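PDB 1T3Q: quinoline 2-oxidoreductase medium subunit from Pseudomonas putida, which binds FAD as the medium subunit of the molybdenum hydroxylase quinoline 2-oxidoreductase, where the flavin probably takes part in electron transfer. Local coordinates for residues G67-A73 with V167-I173; F126-T130 with R219-A223; D24-I30 with P47-L53. All coordinates share one frame; numbering follows the deposited sequence.

Contact 1 of 3, residues G67-A73 with V167-I173; sequences GILSVGA and VRVEIPI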
# COMPACT_ATOMS: atom_id res chain seq x y z
N GLY C 67 -51.37 44.15 -0.77
CA GLY C 67 -52.00 42.85 -0.63
C GLY C 67 -51.41 41.66 -1.37
O GLY C 67 -52.05 40.60 -1.47
N ILE C 68 -50.19 41.79 -1.89
CA ILE C 68 -49.59 40.66 -2.59
C ILE C 68 -48.12 40.41 -2.27
O ILE C 68 -47.30 41.34 -2.23
CB ILE C 68 -49.78 40.78 -4.12
CG1 ILE C 68 -48.48 40.52 -4.86
CG2 ILE C 68 -50.34 42.14 -4.46
CD1 ILE C 68 -48.64 40.60 -6.36
N LEU C 69 -47.79 39.15 -2.03
CA LEU C 69 -46.44 38.73 -1.69
C LEU C 69 -45.72 38.32 -2.96
O LEU C 69 -46.22 37.49 -3.72
CB LEU C 69 -46.51 37.53 -0.73
CG LEU C 69 -45.32 37.13 0.13
CD1 LEU C 69 -45.31 35.62 0.21
CD2 LEU C 69 -44.01 37.65 -0.43
N SER C 70 -44.56 38.92 -3.21
CA SER C 70 -43.77 38.61 -4.39
C SER C 70 -42.56 37.77 -3.97
O SER C 70 -41.73 38.20 -3.16
CB SER C 70 -43.30 39.90 -5.08
OG SER C 70 -42.55 39.60 -6.25
N VAL C 71 -42.46 36.56 -4.52
CA VAL C 71 -41.35 35.66 -4.20
C VAL C 71 -40.58 35.33 -5.48
O VAL C 71 -41.16 34.81 -6.44
CB VAL C 71 -41.85 34.34 -3.57
CG1 VAL C 71 -40.67 33.45 -3.21
CG2 VAL C 71 -42.68 34.65 -2.33
N GLY C 72 -39.29 35.63 -5.48
CA GLY C 72 -38.46 35.36 -6.65
C GLY C 72 -38.28 33.88 -6.89
O GLY C 72 -38.31 33.08 -5.95
N ALA C 73 -38.07 33.51 -8.15
CA ALA C 73 -37.90 32.11 -8.53
C ALA C 73 -36.73 31.40 -7.84
O ALA C 73 -36.79 30.19 -7.62
CB ALA C 73 -37.74 32.01 -10.04
N VAL C 167 -39.63 34.10 -13.50
CA VAL C 167 -38.92 35.11 -12.74
C VAL C 167 -39.37 35.24 -11.29
O VAL C 167 -38.56 35.34 -10.38
CB VAL C 167 -39.04 36.48 -13.42
CG1 VAL C 167 -38.43 37.56 -12.54
CG2 VAL C 167 -38.35 36.43 -14.77
N ARG C 168 -40.68 35.25 -11.08
CA ARG C 168 -41.20 35.38 -9.73
C ARG C 168 -42.64 34.91 -9.68
O ARG C 168 -43.28 34.70 -10.71
CB ARG C 168 -41.13 36.84 -9.26
CG ARG C 168 -41.97 37.80 -10.09
CD ARG C 168 -42.07 39.17 -9.44
NE ARG C 168 -42.95 40.05 -10.21
CZ ARG C 168 -42.63 40.57 -11.39
NH1 ARG C 168 -43.49 41.34 -12.02
NH2 ARG C 168 -41.45 40.32 -11.93
N VAL C 169 -43.12 34.72 -8.46
CA VAL C 169 -44.48 34.29 -8.23
C VAL C 169 -45.10 35.33 -7.31
O VAL C 169 -44.49 35.74 -6.33
CB VAL C 169 -44.53 32.93 -7.53
CG1 VAL C 169 -45.98 32.54 -7.27
CG2 VAL C 169 -43.83 31.88 -8.38
N GLU C 170 -46.30 35.77 -7.66
CA GLU C 170 -46.98 36.75 -6.84
C GLU C 170 -48.19 36.07 -6.22
O GLU C 170 -49.07 35.58 -6.93
CB GLU C 170 -47.38 37.97 -7.68
CG GLU C 170 -46.16 38.80 -8.10
CD GLU C 170 -46.50 40.12 -8.78
OE1 GLU C 170 -45.56 40.83 -9.19
OE2 GLU C 170 -47.70 40.45 -8.90
N ILE C 171 -48.20 36.01 -4.90
CA ILE C 171 -49.28 35.37 -4.16
C ILE C 171 -50.16 36.39 -3.46
O ILE C 171 -49.69 37.17 -2.64
CB ILE C 171 -48.72 34.43 -3.07
CG1 ILE C 171 -47.68 33.49 -3.67
CG2 ILE C 171 -49.86 33.63 -2.44
CD1 ILE C 171 -47.00 32.61 -2.65
N PRO C 172 -51.46 36.40 -3.78
CA PRO C 172 -52.38 37.34 -3.14
C PRO C 172 -52.49 36.98 -1.67
O PRO C 172 -52.68 35.81 -1.33
CB PRO C 172 -53.70 37.11 -3.88
CG PRO C 172 -53.27 36.59 -5.21
CD PRO C 172 -52.15 35.65 -4.85
N ILE C 173 -52.35 37.96 -0.79
CA ILE C 173 -52.47 37.69 0.64
C ILE C 173 -53.88 37.14 0.85
O ILE C 173 -54.87 37.84 0.65
CB ILE C 173 -52.25 38.97 1.47
CG1 ILE C 173 -50.81 39.46 1.27
CG2 ILE C 173 -52.52 38.69 2.94
CD1 ILE C 173 -50.47 40.74 2.00

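Contact 2 of 3, residues F126-T130 with R219-A223; sequences FLMAT and RAHQA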
# COMPACT_ATOMS: atom_id res chain seq x y z
N PHE C 126 -49.11 22.60 -6.38
CA PHE C 126 -50.45 22.46 -5.83
C PHE C 126 -50.87 23.68 -5.03
O PHE C 126 -51.98 24.19 -5.19
CB PHE C 126 -50.52 21.23 -4.91
CG PHE C 126 -51.70 21.24 -3.97
CD1 PHE C 126 -52.99 20.98 -4.44
CD2 PHE C 126 -51.53 21.55 -2.63
CE1 PHE C 126 -54.09 21.04 -3.58
CE2 PHE C 126 -52.63 21.61 -1.76
CZ PHE C 126 -53.91 21.35 -2.24
N LEU C 127 -49.98 24.15 -4.16
CA LEU C 127 -50.28 25.30 -3.31
C LEU C 127 -50.46 26.61 -4.08
O LEU C 127 -51.42 27.35 -3.86
CB LEU C 127 -49.19 25.48 -2.25
CG LEU C 127 -49.48 26.56 -1.21
CD1 LEU C 127 -50.71 26.17 -0.39
CD2 LEU C 127 -48.28 26.73 -0.30
N MET C 128 -49.52 26.91 -4.97
CA MET C 128 -49.62 28.15 -5.74
C MET C 128 -50.93 28.23 -6.52
O MET C 128 -51.57 29.28 -6.56
CB MET C 128 -48.43 28.28 -6.69
CG MET C 128 -47.09 28.42 -5.99
SD MET C 128 -47.04 29.79 -4.80
CE MET C 128 -47.30 28.91 -3.23
N ALA C 129 -51.33 27.12 -7.13
CA ALA C 129 -52.58 27.09 -7.89
C ALA C 129 -53.75 27.33 -6.95
O ALA C 129 -54.64 28.13 -7.25
CB ALA C 129 -52.74 25.74 -8.59
N THR C 130 -53.73 26.65 -5.82
CA THR C 130 -54.78 26.75 -4.82
C THR C 130 -54.90 28.16 -4.23
O THR C 130 -56.00 28.63 -3.92
CB THR C 130 -54.54 25.73 -3.69
OG1 THR C 130 -54.59 24.41 -4.24
CG2 THR C 130 -55.59 25.86 -2.61
N ARG C 219 -53.06 17.39 -11.74
CA ARG C 219 -53.14 18.81 -11.43
C ARG C 219 -53.97 18.96 -10.16
O ARG C 219 -54.70 18.05 -9.78
CB ARG C 219 -53.83 19.58 -12.56
CG ARG C 219 -53.37 19.19 -13.96
CD ARG C 219 -54.19 19.92 -15.01
NE ARG C 219 -53.87 21.34 -15.06
CZ ARG C 219 -54.53 22.23 -15.79
NH1 ARG C 219 -54.16 23.50 -15.77
NH2 ARG C 219 -55.58 21.85 -16.51
N ALA C 220 -53.84 20.11 -9.50
CA ALA C 220 -54.60 20.36 -8.28
C ALA C 220 -56.09 20.24 -8.60
O ALA C 220 -56.54 20.62 -9.68
CB ALA C 220 -54.29 21.75 -7.75
N HIS C 221 -56.85 19.70 -7.66
CA HIS C 221 -58.28 19.56 -7.85
C HIS C 221 -59.02 20.50 -6.92
O HIS C 221 -58.99 20.33 -5.70
CB HIS C 221 -58.73 18.12 -7.57
CG HIS C 221 -60.22 17.95 -7.61
ND1 HIS C 221 -60.96 17.60 -6.50
CD2 HIS C 221 -61.10 18.10 -8.62
CE1 HIS C 221 -62.24 17.54 -6.82
NE2 HIS C 221 -62.35 17.84 -8.10
N GLN C 222 -59.67 21.50 -7.50
CA GLN C 222 -60.44 22.44 -6.71
C GLN C 222 -61.81 21.79 -6.59
O GLN C 222 -62.57 21.71 -7.57
CB GLN C 222 -60.52 23.79 -7.43
CG GLN C 222 -59.14 24.37 -7.78
CD GLN C 222 -58.27 24.63 -6.55
OE1 GLN C 222 -57.04 24.57 -6.64
NE2 GLN C 222 -58.90 24.92 -5.42
N ALA C 223 -62.11 21.30 -5.39
CA ALA C 223 -63.37 20.60 -5.11
C ALA C 223 -64.56 21.54 -4.98
O ALA C 223 -65.04 21.79 -3.87
CB ALA C 223 -63.22 19.76 -3.85

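Contact 3 of 3, residues D24-I30 with P47-L53; sequences DPDARII and PSCLVDL. With FAD (flavin-adenine dinucleotide), chain R.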
# COMPACT_ATOMS: atom_id res chain seq x y z
N ASP C 24 -29.15 28.45 -27.79
CA ASP C 24 -28.91 27.00 -27.74
C ASP C 24 -30.14 26.27 -27.21
O ASP C 24 -30.36 26.20 -26.00
CB ASP C 24 -27.71 26.70 -26.85
CG ASP C 24 -27.38 25.22 -26.78
OD1 ASP C 24 -26.41 24.86 -26.08
OD2 ASP C 24 -28.10 24.41 -27.42
N PRO C 25 -30.96 25.70 -28.11
CA PRO C 25 -32.18 24.96 -27.80
C PRO C 25 -32.01 23.76 -26.87
O PRO C 25 -32.96 23.33 -26.23
CB PRO C 25 -32.69 24.55 -29.18
CG PRO C 25 -32.21 25.66 -30.05
CD PRO C 25 -30.80 25.83 -29.57
N ASP C 26 -30.80 23.22 -26.81
CA ASP C 26 -30.53 22.07 -25.96
C ASP C 26 -30.03 22.46 -24.58
O ASP C 26 -29.79 21.60 -23.73
CB ASP C 26 -29.51 21.16 -26.65
CG ASP C 26 -30.05 20.54 -27.92
OD1 ASP C 26 -29.24 20.19 -28.80
OD2 ASP C 26 -31.29 20.38 -28.03
N ALA C 27 -29.87 23.76 -24.36
CA ALA C 27 -29.41 24.25 -23.06
C ALA C 27 -30.57 24.17 -22.08
O ALA C 27 -31.74 24.30 -22.47
CB ALA C 27 -28.92 25.69 -23.18
N ARG C 28 -30.26 23.93 -20.82
CA ARG C 28 -31.29 23.84 -19.81
C ARG C 28 -30.87 24.65 -18.59
O ARG C 28 -29.68 24.78 -18.30
CB ARG C 28 -31.54 22.38 -19.44
CG ARG C 28 -31.92 21.54 -20.66
CD ARG C 28 -32.30 20.10 -20.32
NE ARG C 28 -33.57 20.02 -19.61
CZ ARG C 28 -34.50 19.09 -19.85
NH1 ARG C 28 -35.62 19.09 -19.15
NH2 ARG C 28 -34.30 18.18 -20.79
N ILE C 29 -31.86 25.20 -17.91
CA ILE C 29 -31.63 26.00 -16.72
C ILE C 29 -31.38 25.11 -15.50
O ILE C 29 -31.92 24.02 -15.40
CB ILE C 29 -32.86 26.87 -16.40
CG1 ILE C 29 -33.01 27.98 -17.44
CG2 ILE C 29 -32.76 27.43 -14.98
CD1 ILE C 29 -34.37 28.68 -17.38
N ILE C 30 -30.53 25.58 -14.59
CA ILE C 30 -30.32 24.86 -13.35
C ILE C 30 -30.44 25.90 -12.24
O ILE C 30 -29.88 26.99 -12.33
CB ILE C 30 -28.94 24.15 -13.24
CG1 ILE C 30 -28.88 23.41 -11.89
CG2 ILE C 30 -27.79 25.15 -13.33
CD1 ILE C 30 -27.61 22.59 -11.65
N PRO C 47 -28.75 17.67 -21.58
CA PRO C 47 -28.55 19.07 -21.94
C PRO C 47 -27.16 19.29 -22.53
O PRO C 47 -26.22 18.57 -22.22
CB PRO C 47 -28.73 19.80 -20.62
CG PRO C 47 -28.18 18.81 -19.62
CD PRO C 47 -28.78 17.50 -20.11
N SER C 48 -27.04 20.30 -23.39
CA SER C 48 -25.76 20.61 -23.99
C SER C 48 -25.02 21.52 -23.02
O SER C 48 -23.79 21.48 -22.91
CB SER C 48 -25.98 21.36 -25.31
OG SER C 48 -26.77 22.51 -25.09
N CYS C 49 -25.79 22.33 -22.31
CA CYS C 49 -25.23 23.30 -21.37
C CYS C 49 -26.23 23.60 -20.26
O CYS C 49 -27.44 23.63 -20.50
CB CYS C 49 -24.90 24.59 -22.14
SG CYS C 49 -24.48 26.04 -21.12
N LEU C 50 -25.73 23.80 -19.05
CA LEU C 50 -26.61 24.14 -17.94
C LEU C 50 -26.38 25.61 -17.64
O LEU C 50 -25.25 26.05 -17.45
CB LEU C 50 -26.31 23.29 -16.71
CG LEU C 50 -26.68 21.81 -16.81
CD1 LEU C 50 -26.52 21.16 -15.44
CD2 LEU C 50 -28.12 21.66 -17.30
N VAL C 51 -27.47 26.37 -17.60
CA VAL C 51 -27.41 27.79 -17.33
C VAL C 51 -27.93 28.06 -15.93
O VAL C 51 -29.13 28.01 -15.68
CB VAL C 51 -28.26 28.57 -18.35
CG1 VAL C 51 -28.07 30.07 -18.13
CG2 VAL C 51 -27.87 28.16 -19.77
N ASP C 52 -27.00 28.35 -15.03
CA ASP C 52 -27.29 28.62 -13.63
C ASP C 52 -27.87 30.02 -13.45
O ASP C 52 -27.46 30.96 -14.13
CB ASP C 52 -25.99 28.50 -12.81
CG ASP C 52 -26.24 28.15 -11.35
OD1 ASP C 52 -27.29 28.54 -10.81
OD2 ASP C 52 -25.37 27.50 -10.74
N LEU C 53 -28.83 30.14 -12.54
CA LEU C 53 -29.46 31.43 -12.26
C LEU C 53 -28.91 32.04 -10.97
O LEU C 53 -29.41 33.06 -10.50
CB LEU C 53 -30.98 31.26 -12.13
CG LEU C 53 -31.72 30.63 -13.32
CD1 LEU C 53 -33.19 30.50 -12.99
CD2 LEU C 53 -31.52 31.48 -14.57
PA FAD R . -33.67 22.35 -10.39
O1A FAD R . -33.58 20.90 -10.06
O2A FAD R . -32.55 23.02 -10.72
O5B FAD R . -34.47 22.22 -11.67
C5B FAD R . -35.92 22.00 -11.75
C4B FAD R . -36.36 22.07 -13.27
O4B FAD R . -36.90 23.43 -13.48
C3B FAD R . -35.31 21.88 -14.42
O3B FAD R . -35.87 21.29 -15.55
C2B FAD R . -34.81 23.34 -14.64
O2B FAD R . -34.32 23.55 -15.94
C1B FAD R . -36.08 24.13 -14.48
N9A FAD R . -35.92 25.46 -13.89
C8A FAD R . -35.40 25.77 -12.65
N7A FAD R . -35.59 27.04 -12.31
C5A FAD R . -36.24 27.60 -13.39
C6A FAD R . -36.76 28.98 -13.65
N6A FAD R . -36.63 29.98 -12.82
N1A FAD R . -37.39 29.14 -14.88
C2A FAD R . -37.55 28.11 -15.78
N3A FAD R . -37.10 26.83 -15.63
C4A FAD R . -36.40 26.63 -14.44
N1 FAD R . -40.24 18.38 -3.77
C2 FAD R . -41.45 18.48 -3.23
O2 FAD R . -42.33 19.14 -3.74
N3 FAD R . -41.85 17.66 -2.12
C4 FAD R . -41.02 16.66 -1.61
O4 FAD R . -41.42 15.97 -0.70
C4X FAD R . -39.71 16.48 -2.25
N5 FAD R . -38.85 15.51 -1.81
C5X FAD R . -37.59 15.45 -2.38
C6 FAD R . -36.70 14.43 -1.90
C7 FAD R . -35.40 14.30 -2.41
C7M FAD R . -34.52 13.19 -1.90
C8 FAD R . -34.92 15.25 -3.45
C8M FAD R . -33.53 15.16 -4.04
C9 FAD R . -35.78 16.28 -3.91
C9A FAD R . -37.11 16.38 -3.40
N10 FAD R . -38.08 17.40 -3.83
C10 FAD R . -39.34 17.44 -3.33
C1' FAD R . -37.71 18.26 -4.98
C2' FAD R . -37.29 19.70 -4.56
O2' FAD R . -38.45 20.43 -4.16
C3' FAD R . -36.61 20.32 -5.78
O3' FAD R . -35.68 21.29 -5.27
C4' FAD R . -37.59 21.01 -6.76
O4' FAD R . -38.56 20.08 -7.26
C5' FAD R . -36.77 21.53 -7.90
O5' FAD R . -36.20 22.93 -7.54
P FAD R . -34.75 23.22 -7.84
O1P FAD R . -34.55 24.68 -7.42
O2P FAD R . -33.88 22.28 -7.30
O3P FAD R . -34.58 23.16 -9.30

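Contact 1 of 3, residues G67-A73 with V167-I173
Leu-69 and Ile-171 face each other as a hydrogen-bonded pair in the antiparallel sheet of the FAD-binding domain, where 67-73 and 167-173 run as neighbouring strands. Leu-69 N meets Ile-171 O at 2.8 Å, and the return bond from Ile-171 N to Leu-69 O lies in the carbonyl plane. Val-71 and Val-169 repeat the exchange two residues on, their N and O atoms bonding both ways. The side chains of these four residues form the tight, buried face of the sheet. Leu-69 packs against helix 84-89, while across the strands the Leu-69 and Ile-171 CB atoms sit 4.5 Å apart. Both valines pack on Leu-111 of helix 111-117, and Val-169 also touches Leu-115.

The other face, with Ile-68, Ser-70, Arg-168 and Glu-170, is looser and partly open to solvent. Arg-168 sets CG between its backbone N and carbonyl carbon (chi1 62°), starting an extended stem that passes the serine: Ser-70 OG rests against it, 3.3 Å from Arg-168 CD. Beyond CD the guanidinium is occupied on its own strand and by Tyr-136 of the next one, which makes a cation-pi contact with it. Arg-168 NE donates almost straight, at 2.9 Å, to Glu-170 OE1, a salt bridge in which the carboxylate oxygen lies nearly in the guanidinium plane and is met on its anti side.

Contact 2 of 3, residues F126-T130 with R219-A223
The backbones of 126-130, at the end of helix 123-130, and of 219-223 come nearest between Phe-126 CA and Ala-220 CA, 5.3 Å apart, and no hydrogen bond links the two segments, so side chains make the contact. Ala-220 points its CB toward the helix, reaching Phe-126 CD1 at 3.6 Å and Ala-129 CB at 4.4 Å. One methyl thus touches both the ring and an alanine three residues further along the helix. The phenylalanine leaves its backbone with CG anti to N (chi1 162°), and this carries the ring over to where Ala-220 can touch it obliquely.

Here two domains of the chain meet: the helix belongs to the FAD-binding domain, while 221-222 is an edge strand of the antiparallel sheet in the CO dehydrogenase flavoprotein C-terminal domain. Other strands of that sheet also pack on the ring, through Phe-180, Met-194, Ala-196 and Ala-212.

Thr-130 bonds back to the carbonyl of Phe-126, one turn earlier. Thr-130 OG1 donates to Phe-126 O at 2.8 Å, while Thr-130 N bonds to that oxygen from the opposite face of the carbonyl plane; two donors therefore grip one acceptor. The bond also leaves Thr-130 OG1 3.5 Å above the Phe-126 ring plane, displaced toward the rim. From the sheet side Gln-222, bent at chi2 (-61°), folds its amide back across the threonine, bringing Gln-222 OE1 to 3.4 Å from Thr-130 OG1 and 3.6 Å from Thr-130 CA.

Contact 3 of 3, residues D24-I30 with P47-L53
Asp-24 receives Ser-48 OG at 2.6 Å on the syn side of OD1, while OD2 of the same carboxylate takes the backbone N of Asp-26 at 3.0 Å to close an Asx turn. An alanine here takes both acceptors from Ser-48 OG and Asp-26 N, and is likely to leave the serine hydroxyl free to turn and the turn less firmly fixed. Past the turn the strands 28-30 and 49-52 run parallel, with Arg-28 N bonded to Cys-49 O at 2.9 Å.

Ile-29 leads from this sheet to the cofactor. Its CB lies 3.7 Å from FAD O2B, the ribose hydroxyl that donates to Ile-29 O. At CB the side chain forks: Ile-29 CG2 touches Leu-53 CD1 at 3.7 Å, whereas CG1, anti to the carbonyl carbon (chi1 -71°), carries the other branch toward the adenine. At the tip Ile-29 CD1 meets FAD C2A at 3.6 Å. Leu-53 CD1 in turn approaches FAD N6A at 3.5 Å, so two branched side chains border the base. Helix 36-41 links the two parallel strands in a beta-alpha-beta unit, whose Ile-29 and Leu-53 border the adenosine of FAD.

How the contacts relate
All three contacts draw on the FAD-binding domain, but only contact 2 reaches into the C-terminal domain. It is buried and lies nearest the centre of the chain, and it relies on side-chain packing, whereas contacts 1 and 3 are strand pairings built on backbone bonds, antiparallel in the first and parallel in the second. Contact 1 has one buried and one partly solvent-facing side; contact 3, although largely buried, lies farthest from the centre and borders the small subunit. Contacts 1 and 2 touch through Met-128, whose SD lies 3.5 Å from Ile-171 CD1. Contact 3 stands apart, about 25 Å from contact 1 between centres, yet both supply residues to the FAD pocket.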